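Side-chain contacts in intracellular protein transport protein USO1 (Saccharomyces cerevisiae S288c, PDB 6LSU), which tethers membranes as a coiled-coil homodimer with two globular heads and is required for protein transport from the endoplasmic reticulum to the Golgi complex: residues 83-88 with 149-154; 426-431 with 517-522; 605-610 with 630-635. One frame throughout, in Å; residues are numbered along the deposited sequence.

Contact 1 (83-88 with 149-154); sequences AILETI and HLLVEF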
ATOM      1  N   ALA A  83      -1.911 -31.841 -32.448  1.00 62.42           N
ATOM      2  CA  ALA A  83      -0.762 -31.477 -33.307  1.00 63.06           C
ATOM      3  C   ALA A  83      -0.918 -30.042 -33.849  1.00 62.73           C
ATOM      4  O   ALA A  83       0.108 -29.294 -34.022  1.00 53.12           O
ATOM      5  CB  ALA A  83      -0.609 -32.465 -34.432  1.00 63.48           C
ATOM      6  N   ILE A  84      -2.155 -29.619 -34.077  1.00 57.35           N
ATOM      7  CA  ILE A  84      -2.380 -28.249 -34.610  1.00 59.79           C
ATOM      8  C   ILE A  84      -2.160 -27.252 -33.469  1.00 56.76           C
ATOM      9  O   ILE A  84      -1.414 -26.257 -33.684  1.00 56.23           O
ATOM     10  CB  ILE A  84      -3.765 -28.152 -35.280  1.00 63.95           C
ATOM     11  CG1 ILE A  84      -3.725 -28.869 -36.639  1.00 64.12           C
ATOM     12  CG2 ILE A  84      -4.241 -26.701 -35.395  1.00 59.58           C
ATOM     13  CD1 ILE A  84      -5.090 -29.277 -37.144  1.00 66.17           C
ATOM     14  N   LEU A  85      -2.706 -27.554 -32.283  1.00 56.15           N
ATOM     15  CA  LEU A  85      -2.506 -26.703 -31.071  1.00 55.22           C
ATOM     16  C   LEU A  85      -0.991 -26.606 -30.798  1.00 53.16           C
ATOM     17  O   LEU A  85      -0.517 -25.470 -30.562  1.00 50.89           O
ATOM     18  CB  LEU A  85      -3.298 -27.255 -29.873  1.00 50.42           C
ATOM     19  CG  LEU A  85      -4.826 -27.229 -30.012  1.00 50.34           C
ATOM     20  CD1 LEU A  85      -5.491 -27.844 -28.808  1.00 58.02           C
ATOM     21  CD2 LEU A  85      -5.368 -25.842 -30.130  1.00 56.16           C
ATOM     22  N   GLU A  86      -0.230 -27.701 -30.864  1.00 48.61           N
ATOM     23  CA  GLU A  86       1.220 -27.575 -30.569  1.00 54.83           C
ATOM     24  C   GLU A  86       1.803 -26.629 -31.614  1.00 59.49           C
ATOM     25  O   GLU A  86       2.642 -25.749 -31.232  1.00 59.69           O
ATOM     26  CB  GLU A  86       1.990 -28.897 -30.553  1.00 58.38           C
ATOM     27  CG  GLU A  86       1.428 -29.912 -29.586  1.00 65.92           C
ATOM     28  CD  GLU A  86       2.003 -31.320 -29.594  1.00 68.78           C
ATOM     29  OE1 GLU A  86       1.750 -32.064 -28.581  1.00 73.73           O
ATOM     30  OE2 GLU A  86       2.730 -31.665 -30.551  1.00 71.41           O
ATOM     31  N   THR A  87       1.353 -26.747 -32.861  1.00 64.40           N
ATOM     32  CA  THR A  87       1.980 -26.023 -34.002  1.00 64.56           C
ATOM     33  C   THR A  87       1.686 -24.536 -33.816  1.00 57.50           C
ATOM     34  O   THR A  87       2.662 -23.713 -33.850  1.00 52.33           O
ATOM     35  CB  THR A  87       1.579 -26.609 -35.364  1.00 68.30           C
ATOM     36  OG1 THR A  87       2.078 -27.957 -35.399  1.00 58.82           O
ATOM     37  CG2 THR A  87       2.169 -25.803 -36.512  1.00 68.46           C
ATOM     38  N   ILE A  88       0.451 -24.186 -33.494  1.00 53.33           N
ATOM     39  CA  ILE A  88       0.106 -22.748 -33.304  1.00 55.91           C
ATOM     40  C   ILE A  88       0.924 -22.155 -32.158  1.00 61.15           C
ATOM     41  O   ILE A  88       1.412 -20.998 -32.286  1.00 62.19           O
ATOM     42  CB  ILE A  88      -1.390 -22.537 -33.071  1.00 56.89           C
ATOM     43  CG1 ILE A  88      -2.192 -23.129 -34.228  1.00 55.90           C
ATOM     44  CG2 ILE A  88      -1.673 -21.038 -32.891  1.00 61.33           C
ATOM     45  CD1 ILE A  88      -3.687 -22.978 -34.041  1.00 59.63           C
ATOM     46  N   HIS A 149     -14.888 -20.083 -29.732  1.00 73.92           N
ATOM     47  CA  HIS A 149     -15.980 -20.966 -29.241  1.00 70.52           C
ATOM     48  C   HIS A 149     -15.542 -22.427 -29.447  1.00 63.37           C
ATOM     49  O   HIS A 149     -15.844 -23.283 -28.582  1.00 60.73           O
ATOM     50  CB  HIS A 149     -17.330 -20.560 -29.853  1.00 81.13           C
ATOM     51  CG  HIS A 149     -17.818 -19.209 -29.419  1.00 89.55           C
ATOM     52  ND1 HIS A 149     -19.093 -19.001 -28.923  1.00 90.91           N
ATOM     53  CD2 HIS A 149     -17.223 -17.995 -29.410  1.00 97.02           C
ATOM     54  CE1 HIS A 149     -19.253 -17.722 -28.637  1.00 97.03           C
ATOM     55  NE2 HIS A 149     -18.123 -17.085 -28.926  1.00100.00           N
ATOM     56  N   LEU A 150     -14.768 -22.730 -30.490  1.00 61.67           N
ATOM     57  CA  LEU A 150     -14.284 -24.121 -30.741  1.00 65.01           C
ATOM     58  C   LEU A 150     -13.313 -24.503 -29.617  1.00 73.66           C
ATOM     59  O   LEU A 150     -13.542 -25.549 -28.931  1.00 76.33           O
ATOM     60  CB  LEU A 150     -13.580 -24.218 -32.101  1.00 75.58           C
ATOM     61  CG  LEU A 150     -12.925 -25.565 -32.407  1.00 76.89           C
ATOM     62  CD1 LEU A 150     -13.968 -26.642 -32.553  1.00 81.67           C
ATOM     63  CD2 LEU A 150     -12.077 -25.503 -33.654  1.00 79.94           C
ATOM     64  N   LEU A 151     -12.290 -23.659 -29.400  1.00 71.72           N
ATOM     65  CA  LEU A 151     -11.288 -23.827 -28.311  1.00 69.32           C
ATOM     66  C   LEU A 151     -12.028 -24.064 -26.993  1.00 63.32           C
ATOM     67  O   LEU A 151     -11.697 -25.029 -26.219  1.00 60.84           O
ATOM     68  CB  LEU A 151     -10.410 -22.579 -28.208  1.00 64.13           C
ATOM     69  CG  LEU A 151      -9.423 -22.388 -29.346  1.00 60.52           C
ATOM     70  CD1 LEU A 151      -8.673 -21.092 -29.165  1.00 58.14           C
ATOM     71  CD2 LEU A 151      -8.472 -23.557 -29.469  1.00 61.67           C
ATOM     72  N   VAL A 152     -13.032 -23.243 -26.733  1.00 59.43           N
ATOM     73  CA  VAL A 152     -13.783 -23.437 -25.464  1.00 67.40           C
ATOM     74  C   VAL A 152     -14.393 -24.848 -25.454  1.00 70.82           C
ATOM     75  O   VAL A 152     -14.289 -25.533 -24.437  1.00 70.24           O
ATOM     76  CB  VAL A 152     -14.821 -22.344 -25.283  1.00 64.66           C
ATOM     77  CG1 VAL A 152     -15.728 -22.682 -24.110  1.00 64.53           C
ATOM     78  CG2 VAL A 152     -14.126 -21.002 -25.115  1.00 64.93           C
ATOM     79  N   GLU A 153     -14.913 -25.313 -26.594  1.00 89.49           N
ATOM     80  CA  GLU A 153     -15.614 -26.625 -26.683  1.00 83.59           C
ATOM     81  C   GLU A 153     -14.597 -27.749 -26.482  1.00 73.69           C
ATOM     82  O   GLU A 153     -15.012 -28.755 -25.901  1.00 70.63           O
ATOM     83  CB  GLU A 153     -16.419 -26.745 -27.980  1.00 98.23           C
ATOM     84  CG  GLU A 153     -17.840 -27.254 -27.750  1.00111.07           C
ATOM     85  CD  GLU A 153     -18.750 -26.312 -26.962  1.00123.72           C
ATOM     86  OE1 GLU A 153     -19.326 -26.757 -25.923  1.00128.90           O
ATOM     87  OE2 GLU A 153     -18.888 -25.137 -27.386  1.00123.06           O
ATOM     88  N   PHE A 154     -13.317 -27.543 -26.840  1.00 70.33           N
ATOM     89  CA  PHE A 154     -12.191 -28.487 -26.583  1.00 67.24           C
ATOM     90  C   PHE A 154     -12.019 -28.857 -25.090  1.00 71.72           C
ATOM     91  O   PHE A 154     -11.402 -29.907 -24.792  1.00 72.29           O
ATOM     92  CB  PHE A 154     -10.860 -27.921 -27.092  1.00 70.43           C
ATOM     93  CG  PHE A 154     -10.667 -27.971 -28.588  1.00 72.47           C
ATOM     94  CD1 PHE A 154     -11.441 -28.807 -29.388  1.00 74.35           C
ATOM     95  CD2 PHE A 154      -9.653 -27.243 -29.190  1.00 71.94           C
ATOM     96  CE1 PHE A 154     -11.248 -28.846 -30.760  1.00 75.03           C
ATOM     97  CE2 PHE A 154      -9.444 -27.314 -30.561  1.00 75.30           C
ATOM     98  CZ  PHE A 154     -10.253 -28.106 -31.348  1.00 70.03           C
TER
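Leu85 overlaps Leu151 through one methyl and reaches the ring of Phe154 with the other. Its CD2 lies 3.9 Å from CD2 of Leu151, ordinary van der Waals packing, and the two leucine side chains run antiparallel, side by side. The other branch, CD1 of Leu85, is 4.2 Å from CD2 of Phe154, a looser approach that comes at the ring obliquely. The bond from CA to CB of Leu85 points toward the helix 145-154, and CG lies beside the backbone N, opposite the carbonyl carbon (chi1 -65°), which carries the fork out between its two partners. Leu151 is aimed less directly, but its CD2 swings over to make the contact. Leu151 and Phe154 stand three residues apart on their helix and form one surface: CD2 of Leu151 is 3.9 Å from CD2 of Phe154. That ring also has the carbonyl O of Leu150 3.7 Å above one face, displaced from the ring centre. The contact is small, 89 Å² in all, and the backbones stay apart, with CA of Leu85 9.6 Å from CA of Leu151, so the long side chains alone span the gap. Leu85 lies in ARM 1 and its two partners in ARM 2, which makes this a joint between successive armadillo repeats. Thr166 of helix 160-174 touches all three residues, while Leu71 of helix 56-73 packs on Phe154, so helices 160-174 and 56-73 flank the cluster.

Contact 2 (426-431 with 517-522); sequences ACSRLL and LFFTTD
Ser428 meets Phe519 with its CB and faces Asp522 with its OG. Starting at CB, the nearest ring atom is CD1 of Phe519 at 4.2 Å, with CE1 of Phe519 almost as near to the same CB, 4.3 Å; the methylene therefore lies near the CD1-CE1 bond, approaching the ring obliquely. One bond further, OG lies 4.0 Å from OD2 of Asp522, too long for a hydrogen bond, so the two polar ends are neighbours without being paired. OG stands opposite the backbone N of its own residue (chi1 162°), which places it on the Asp522 side while OG of Ser428 still stays near the ring, 4.3 Å from CD1 of Phe519. Phe519 and Asp522, three residues apart on helix 514-528, both have their CB directed at the serine's helix, and Ser428 fits between them. Its small side chain suits a close approach of the main chains: CA of Ser428 is 7.2 Å from CA of Phe519. The 78 Å² buried here is modest, and all three residues are buried.

The carboxylate draws its strongest support from outside the two segments. Its OD1 is hydrogen-bonded to Ser702, and its OD2 forms a salt bridge with Lys432, four residues after Ser428 on the same helix 421-435. The helix pair is thus joined by charge one turn further along, and the lysine and serine probably stabilise the ionised acid. In the globular head the contact links segment 426-431, part of ARM 7, to helix 514-528. Around it, Met412 of helix 404-414 touches both Ser428 and Phe519, helix 354-366 packs on Ala426 and Cys427, and helix 577-590 lies against Leu517 and Thr521 of the other helix.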
ATOM      1  N   ALA A 426       3.293   4.089   9.760  1.00 50.92           N
ATOM      2  CA  ALA A 426       2.099   3.226   9.783  1.00 49.43           C
ATOM      3  C   ALA A 426       1.434   3.326  11.174  1.00 53.52           C
ATOM      4  O   ALA A 426       0.145   3.465  11.236  1.00 46.16           O
ATOM      5  CB  ALA A 426       2.518   1.815   9.426  1.00 47.44           C
ATOM      6  N   CYS A 427       2.250   3.240  12.250  1.00 49.91           N
ATOM      7  CA  CYS A 427       1.730   3.414  13.639  1.00 49.55           C
ATOM      8  C   CYS A 427       0.980   4.760  13.736  1.00 49.34           C
ATOM      9  O   CYS A 427      -0.136   4.832  14.250  1.00 51.93           O
ATOM     10  CB  CYS A 427       2.863   3.338  14.646  1.00 44.79           C
ATOM     11  SG  CYS A 427       3.371   1.619  14.954  1.00 46.93           S
ATOM     12  N   SER A 428       1.571   5.804  13.200  1.00 49.91           N
ATOM     13  CA  SER A 428       1.005   7.167  13.230  1.00 52.57           C
ATOM     14  C   SER A 428      -0.329   7.171  12.462  1.00 49.32           C
ATOM     15  O   SER A 428      -1.264   7.703  12.937  1.00 51.51           O
ATOM     16  CB  SER A 428       1.990   8.160  12.653  1.00 51.94           C
ATOM     17  OG  SER A 428       1.375   9.380  12.288  1.00 49.68           O
ATOM     18  N   ARG A 429      -0.379   6.560  11.303  1.00 47.25           N
ATOM     19  CA  ARG A 429      -1.594   6.503  10.460  1.00 52.49           C
ATOM     20  C   ARG A 429      -2.699   5.666  11.142  1.00 51.97           C
ATOM     21  O   ARG A 429      -3.868   6.073  11.028  1.00 48.02           O
ATOM     22  CB  ARG A 429      -1.224   5.942   9.091  1.00 55.36           C
ATOM     23  CG  ARG A 429      -0.242   6.834   8.348  1.00 66.55           C
ATOM     24  CD  ARG A 429      -0.890   7.844   7.430  1.00 80.09           C
ATOM     25  NE  ARG A 429      -1.525   7.025   6.417  1.00 98.33           N
ATOM     26  CZ  ARG A 429      -0.995   6.691   5.242  1.00115.25           C
ATOM     27  NH1 ARG A 429       0.180   7.177   4.865  1.00119.04           N
ATOM     28  NH2 ARG A 429      -1.677   5.891   4.432  1.00117.07           N
ATOM     29  N   LEU A 430      -2.350   4.602  11.871  1.00 46.28           N
ATOM     30  CA  LEU A 430      -3.341   3.738  12.550  1.00 46.27           C
ATOM     31  C   LEU A 430      -3.950   4.518  13.706  1.00 53.04           C
ATOM     32  O   LEU A 430      -5.194   4.555  13.787  1.00 49.70           O
ATOM     33  CB  LEU A 430      -2.688   2.431  13.029  1.00 44.31           C
ATOM     34  CG  LEU A 430      -3.578   1.512  13.847  1.00 42.94           C
ATOM     35  CD1 LEU A 430      -4.940   1.303  13.214  1.00 42.86           C
ATOM     36  CD2 LEU A 430      -2.898   0.188  14.068  1.00 42.72           C
ATOM     37  N   LEU A 431      -3.097   5.182  14.503  1.00 57.16           N
ATOM     38  CA  LEU A 431      -3.540   6.079  15.591  1.00 50.16           C
ATOM     39  C   LEU A 431      -4.483   7.123  15.016  1.00 49.30           C
ATOM     40  O   LEU A 431      -5.478   7.512  15.734  1.00 51.41           O
ATOM     41  CB  LEU A 431      -2.314   6.756  16.232  1.00 56.82           C
ATOM     42  CG  LEU A 431      -1.650   5.944  17.340  1.00 56.07           C
ATOM     43  CD1 LEU A 431      -0.278   6.502  17.647  1.00 62.33           C
ATOM     44  CD2 LEU A 431      -2.498   5.931  18.599  1.00 58.51           C
ATOM     45  N   LEU A 517      10.114  13.562  18.005  1.00 61.01           N
ATOM     46  CA  LEU A 517       9.491  14.886  18.212  1.00 61.27           C
ATOM     47  C   LEU A 517       8.545  15.169  17.041  1.00 52.50           C
ATOM     48  O   LEU A 517       7.464  15.675  17.229  1.00 51.94           O
ATOM     49  CB  LEU A 517      10.605  15.918  18.329  1.00 63.77           C
ATOM     50  CG  LEU A 517      10.284  17.227  19.029  1.00 59.81           C
ATOM     51  CD1 LEU A 517      10.866  18.347  18.206  1.00 61.31           C
ATOM     52  CD2 LEU A 517       8.811  17.433  19.278  1.00 56.49           C
ATOM     53  N   PHE A 518       8.941  14.778  15.845  1.00 55.51           N
ATOM     54  CA  PHE A 518       8.191  15.051  14.586  1.00 52.25           C
ATOM     55  C   PHE A 518       6.796  14.405  14.641  1.00 52.24           C
ATOM     56  O   PHE A 518       5.785  15.057  14.405  1.00 56.02           O
ATOM     57  CB  PHE A 518       8.990  14.573  13.388  1.00 51.84           C
ATOM     58  CG  PHE A 518       8.160  14.641  12.127  1.00 56.64           C
ATOM     59  CD1 PHE A 518       7.924  15.851  11.502  1.00 58.15           C
ATOM     60  CD2 PHE A 518       7.460  13.523  11.690  1.00 55.60           C
ATOM     61  CE1 PHE A 518       7.071  15.909  10.395  1.00 66.72           C
ATOM     62  CE2 PHE A 518       6.610  13.592  10.604  1.00 52.57           C
ATOM     63  CZ  PHE A 518       6.420  14.781   9.946  1.00 57.45           C
ATOM     64  N   PHE A 519       6.743  13.133  15.019  1.00 54.45           N
ATOM     65  CA  PHE A 519       5.494  12.375  15.278  1.00 51.87           C
ATOM     66  C   PHE A 519       4.664  13.073  16.342  1.00 49.63           C
ATOM     67  O   PHE A 519       3.473  13.407  16.018  1.00 50.83           O
ATOM     68  CB  PHE A 519       5.824  10.906  15.523  1.00 51.67           C
ATOM     69  CG  PHE A 519       6.232  10.186  14.264  1.00 45.39           C
ATOM     70  CD1 PHE A 519       5.529  10.371  13.083  1.00 43.78           C
ATOM     71  CD2 PHE A 519       7.305   9.286  14.266  1.00 48.90           C
ATOM     72  CE1 PHE A 519       5.932   9.728  11.913  1.00 48.62           C
ATOM     73  CE2 PHE A 519       7.692   8.610  13.108  1.00 45.85           C
ATOM     74  CZ  PHE A 519       7.025   8.859  11.933  1.00 47.16           C
ATOM     75  N   THR A 520       5.236  13.348  17.511  1.00 54.99           N
ATOM     76  CA  THR A 520       4.538  14.065  18.625  1.00 51.77           C
ATOM     77  C   THR A 520       3.923  15.368  18.089  1.00 51.70           C
ATOM     78  O   THR A 520       2.705  15.600  18.209  1.00 57.26           O
ATOM     79  CB  THR A 520       5.478  14.288  19.812  1.00 50.55           C
ATOM     80  OG1 THR A 520       5.945  12.994  20.232  1.00 54.93           O
ATOM     81  CG2 THR A 520       4.778  14.869  21.014  1.00 54.51           C
ATOM     82  N   THR A 521       4.682  16.227  17.462  1.00 48.31           N
ATOM     83  CA  THR A 521       4.073  17.497  17.029  1.00 49.48           C
ATOM     84  C   THR A 521       2.995  17.170  15.987  1.00 49.04           C
ATOM     85  O   THR A 521       1.953  17.802  15.938  1.00 54.90           O
ATOM     86  CB  THR A 521       5.160  18.476  16.581  1.00 51.03           C
ATOM     87  OG1 THR A 521       6.094  17.781  15.736  1.00 46.39           O
ATOM     88  CG2 THR A 521       5.869  19.039  17.780  1.00 52.62           C
ATOM     89  N   ASP A 522       3.262  16.225  15.110  1.00 52.00           N
ATOM     90  CA  ASP A 522       2.320  15.875  14.015  1.00 47.80           C
ATOM     91  C   ASP A 522       1.001  15.314  14.582  1.00 48.21           C
ATOM     92  O   ASP A 522      -0.062  15.697  14.145  1.00 47.89           O
ATOM     93  CB  ASP A 522       2.931  14.856  13.064  1.00 50.43           C
ATOM     94  CG  ASP A 522       1.976  14.472  11.932  1.00 51.58           C
ATOM     95  OD1 ASP A 522       1.730  15.341  11.066  1.00 56.51           O
ATOM     96  OD2 ASP A 522       1.416  13.348  11.979  1.00 51.48           O
TER

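Contact 3 (605-610 with 630-635); sequences SVIKSL and MLLGVA
The short helical segments 605-610 and 630-635 run roughly antiparallel, with 136° between their N-to-C directions and 11.0 Å between their axes at closest approach; Ile607 and Leu632 have the nearest CA atoms. Leu610 carries much of the contact. Its CD1 is 3.8 Å from CD1 of Leu631 and 4.3 Å from CD2 of Leu632, and the two partner methyls are about 91° apart as seen from it, so this single methyl sits in the angle between two successive leucines. CG of Leu610 lies opposite the carbonyl carbon (chi1 -62°), which sends the fork toward the other helix. Leu632 in turn bridges both residues of the first helix: the CD2 that meets Leu610 also lies 3.9 Å from CG2 of Ile607, and the isoleucine and Leu632 pass each other at a slant. All four residues are buried. Phe600 of helix 594-601 touches Leu610 and Leu631, and Tyr650 of helix 647-658 packs on Ile607 while its hydroxyl is hydrogen-bonded to the carbonyl O of Leu632. Both segments belong to ARM 10, making this packing internal to one repeat. The closest approaches across it are methyl to methyl, and all are between apolar carbons, with 173 Å² buried, so the association rests on hydrophobic burial and shape and not on directional bonds.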
ATOM      1  N   SER A 605      11.331  37.715  27.222  1.00 60.85           N
ATOM      2  CA  SER A 605      12.686  37.106  27.153  1.00 66.35           C
ATOM      3  C   SER A 605      12.803  36.192  25.917  1.00 69.66           C
ATOM      4  O   SER A 605      13.824  36.233  25.196  1.00 76.86           O
ATOM      5  CB  SER A 605      13.008  36.360  28.410  1.00 69.16           C
ATOM      6  OG  SER A 605      13.899  35.308  28.095  1.00 81.97           O
ATOM      7  N   VAL A 606      11.764  35.394  25.655  1.00 74.33           N
ATOM      8  CA  VAL A 606      11.693  34.457  24.502  1.00 64.58           C
ATOM      9  C   VAL A 606      11.595  35.290  23.228  1.00 63.73           C
ATOM     10  O   VAL A 606      12.411  35.045  22.315  1.00 63.41           O
ATOM     11  CB  VAL A 606      10.546  33.437  24.666  1.00 70.51           C
ATOM     12  CG1 VAL A 606      10.008  32.921  23.331  1.00 73.18           C
ATOM     13  CG2 VAL A 606      10.992  32.269  25.549  1.00 66.29           C
ATOM     14  N   ILE A 607      10.707  36.282  23.158  1.00 60.00           N
ATOM     15  CA  ILE A 607      10.593  37.081  21.899  1.00 64.83           C
ATOM     16  C   ILE A 607      11.965  37.685  21.595  1.00 74.27           C
ATOM     17  O   ILE A 607      12.289  37.760  20.385  1.00 79.22           O
ATOM     18  CB  ILE A 607       9.503  38.162  21.947  1.00 66.49           C
ATOM     19  CG1 ILE A 607       8.103  37.561  22.047  1.00 73.32           C
ATOM     20  CG2 ILE A 607       9.593  39.055  20.725  1.00 65.57           C
ATOM     21  CD1 ILE A 607       7.899  36.716  23.289  1.00 82.93           C
ATOM     22  N   LYS A 608      12.739  38.075  22.629  1.00 78.03           N
ATOM     23  CA  LYS A 608      14.080  38.708  22.473  1.00 74.85           C
ATOM     24  C   LYS A 608      15.011  37.682  21.834  1.00 67.82           C
ATOM     25  O   LYS A 608      15.528  37.976  20.735  1.00 64.58           O
ATOM     26  CB  LYS A 608      14.606  39.297  23.792  1.00 82.14           C
ATOM     27  CG  LYS A 608      13.899  40.583  24.225  1.00 80.54           C
ATOM     28  CD  LYS A 608      14.646  41.411  25.248  1.00 83.67           C
ATOM     29  CE  LYS A 608      14.397  40.999  26.681  1.00 90.35           C
ATOM     30  NZ  LYS A 608      15.370  41.637  27.604  1.00 90.29           N
ATOM     31  N   SER A 609      15.166  36.495  22.438  1.00 66.99           N
ATOM     32  CA  SER A 609      15.919  35.340  21.831  1.00 63.51           C
ATOM     33  C   SER A 609      15.511  35.077  20.369  1.00 63.52           C
ATOM     34  O   SER A 609      16.382  34.896  19.479  1.00 64.24           O
ATOM     35  CB  SER A 609      15.695  34.129  22.632  1.00 61.34           C
ATOM     36  OG  SER A 609      16.273  34.287  23.917  1.00 65.45           O
ATOM     37  N   LEU A 610      14.220  35.017  20.076  1.00 61.40           N
ATOM     38  CA  LEU A 610      13.798  34.685  18.698  1.00 66.44           C
ATOM     39  C   LEU A 610      14.232  35.807  17.751  1.00 65.70           C
ATOM     40  O   LEU A 610      14.844  35.499  16.708  1.00 74.75           O
ATOM     41  CB  LEU A 610      12.293  34.418  18.677  1.00 73.85           C
ATOM     42  CG  LEU A 610      11.835  33.235  19.530  1.00 69.05           C
ATOM     43  CD1 LEU A 610      10.341  33.100  19.465  1.00 69.88           C
ATOM     44  CD2 LEU A 610      12.504  31.938  19.128  1.00 73.24           C
ATOM     45  N   MET A 630       8.367  33.868  11.002  1.00 74.30           N
ATOM     46  CA  MET A 630       6.925  33.548  10.801  1.00 70.73           C
ATOM     47  C   MET A 630       6.202  33.465  12.166  1.00 73.00           C
ATOM     48  O   MET A 630       5.054  34.000  12.339  1.00 61.39           O
ATOM     49  CB  MET A 630       6.789  32.214  10.085  1.00 74.09           C
ATOM     50  CG  MET A 630       5.465  32.104   9.381  1.00 81.15           C
ATOM     51  SD  MET A 630       5.199  30.456   8.724  1.00 74.29           S
ATOM     52  CE  MET A 630       6.561  30.371   7.558  1.00 79.52           C
ATOM     53  N   LEU A 631       6.854  32.816  13.139  1.00 63.50           N
ATOM     54  CA  LEU A 631       6.290  32.694  14.495  1.00 59.56           C
ATOM     55  C   LEU A 631       5.894  34.087  14.988  1.00 72.72           C
ATOM     56  O   LEU A 631       4.727  34.248  15.522  1.00 76.06           O
ATOM     57  CB  LEU A 631       7.345  32.055  15.395  1.00 58.66           C
ATOM     58  CG  LEU A 631       6.805  31.154  16.494  1.00 59.65           C
ATOM     59  CD1 LEU A 631       7.826  30.985  17.630  1.00 55.08           C
ATOM     60  CD2 LEU A 631       5.494  31.723  17.046  1.00 63.14           C
ATOM     61  N   LEU A 632       6.818  35.052  14.881  1.00 70.48           N
ATOM     62  CA  LEU A 632       6.636  36.406  15.460  1.00 75.19           C
ATOM     63  C   LEU A 632       5.529  37.149  14.708  1.00 66.01           C
ATOM     64  O   LEU A 632       4.655  37.766  15.374  1.00 69.32           O
ATOM     65  CB  LEU A 632       7.972  37.163  15.381  1.00 79.38           C
ATOM     66  CG  LEU A 632       9.068  36.565  16.252  1.00 75.22           C
ATOM     67  CD1 LEU A 632      10.401  37.203  15.945  1.00 69.16           C
ATOM     68  CD2 LEU A 632       8.721  36.710  17.735  1.00 74.40           C
ATOM     69  N   GLY A 633       5.577  37.101  13.391  1.00 63.92           N
ATOM     70  CA  GLY A 633       4.495  37.605  12.528  1.00 71.43           C
ATOM     71  C   GLY A 633       3.153  37.054  12.945  1.00 70.41           C
ATOM     72  O   GLY A 633       2.260  37.861  13.230  1.00 76.63           O
ATOM     73  N   VAL A 634       3.024  35.725  13.014  1.00 75.14           N
ATOM     74  CA  VAL A 634       1.721  35.051  13.285  1.00 72.53           C
ATOM     75  C   VAL A 634       1.293  35.508  14.678  1.00 70.97           C
ATOM     76  O   VAL A 634       0.135  35.898  14.822  1.00 71.98           O
ATOM     77  CB  VAL A 634       1.798  33.509  13.118  1.00 71.51           C
ATOM     78  CG1 VAL A 634       0.636  32.780  13.796  1.00 69.04           C
ATOM     79  CG2 VAL A 634       1.876  33.119  11.648  1.00 64.06           C
ATOM     80  N   ALA A 635       2.212  35.484  15.648  1.00 74.68           N
ATOM     81  CA  ALA A 635       1.953  35.912  17.044  1.00 78.65           C
ATOM     82  C   ALA A 635       1.429  37.347  17.004  1.00 78.28           C
ATOM     83  O   ALA A 635       0.513  37.676  17.793  1.00 75.31           O
ATOM     84  CB  ALA A 635       3.194  35.805  17.896  1.00 76.98           C
TER

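From the N terminus the three contacts follow in series, none nested in or crossing another. Contact 1 closes a span of 60 residues and joins ARM 1 to ARM 2 near the start of the head. Contact 2 closes 85 residues, including the charged region, which is not modelled, and ties helix 421-435 to helix 514-528 within the head region of the Uso1/p115 family. Contact 3 closes only 19 residues, inside ARM 10. Contact 1 lies on the other side of the chain's centre from the remaining two: its centre is about 58 Å from that of contact 2 and 80 Å from that of contact 3. Contacts 2 and 3 are about 27 Å apart, centre to centre, without touching.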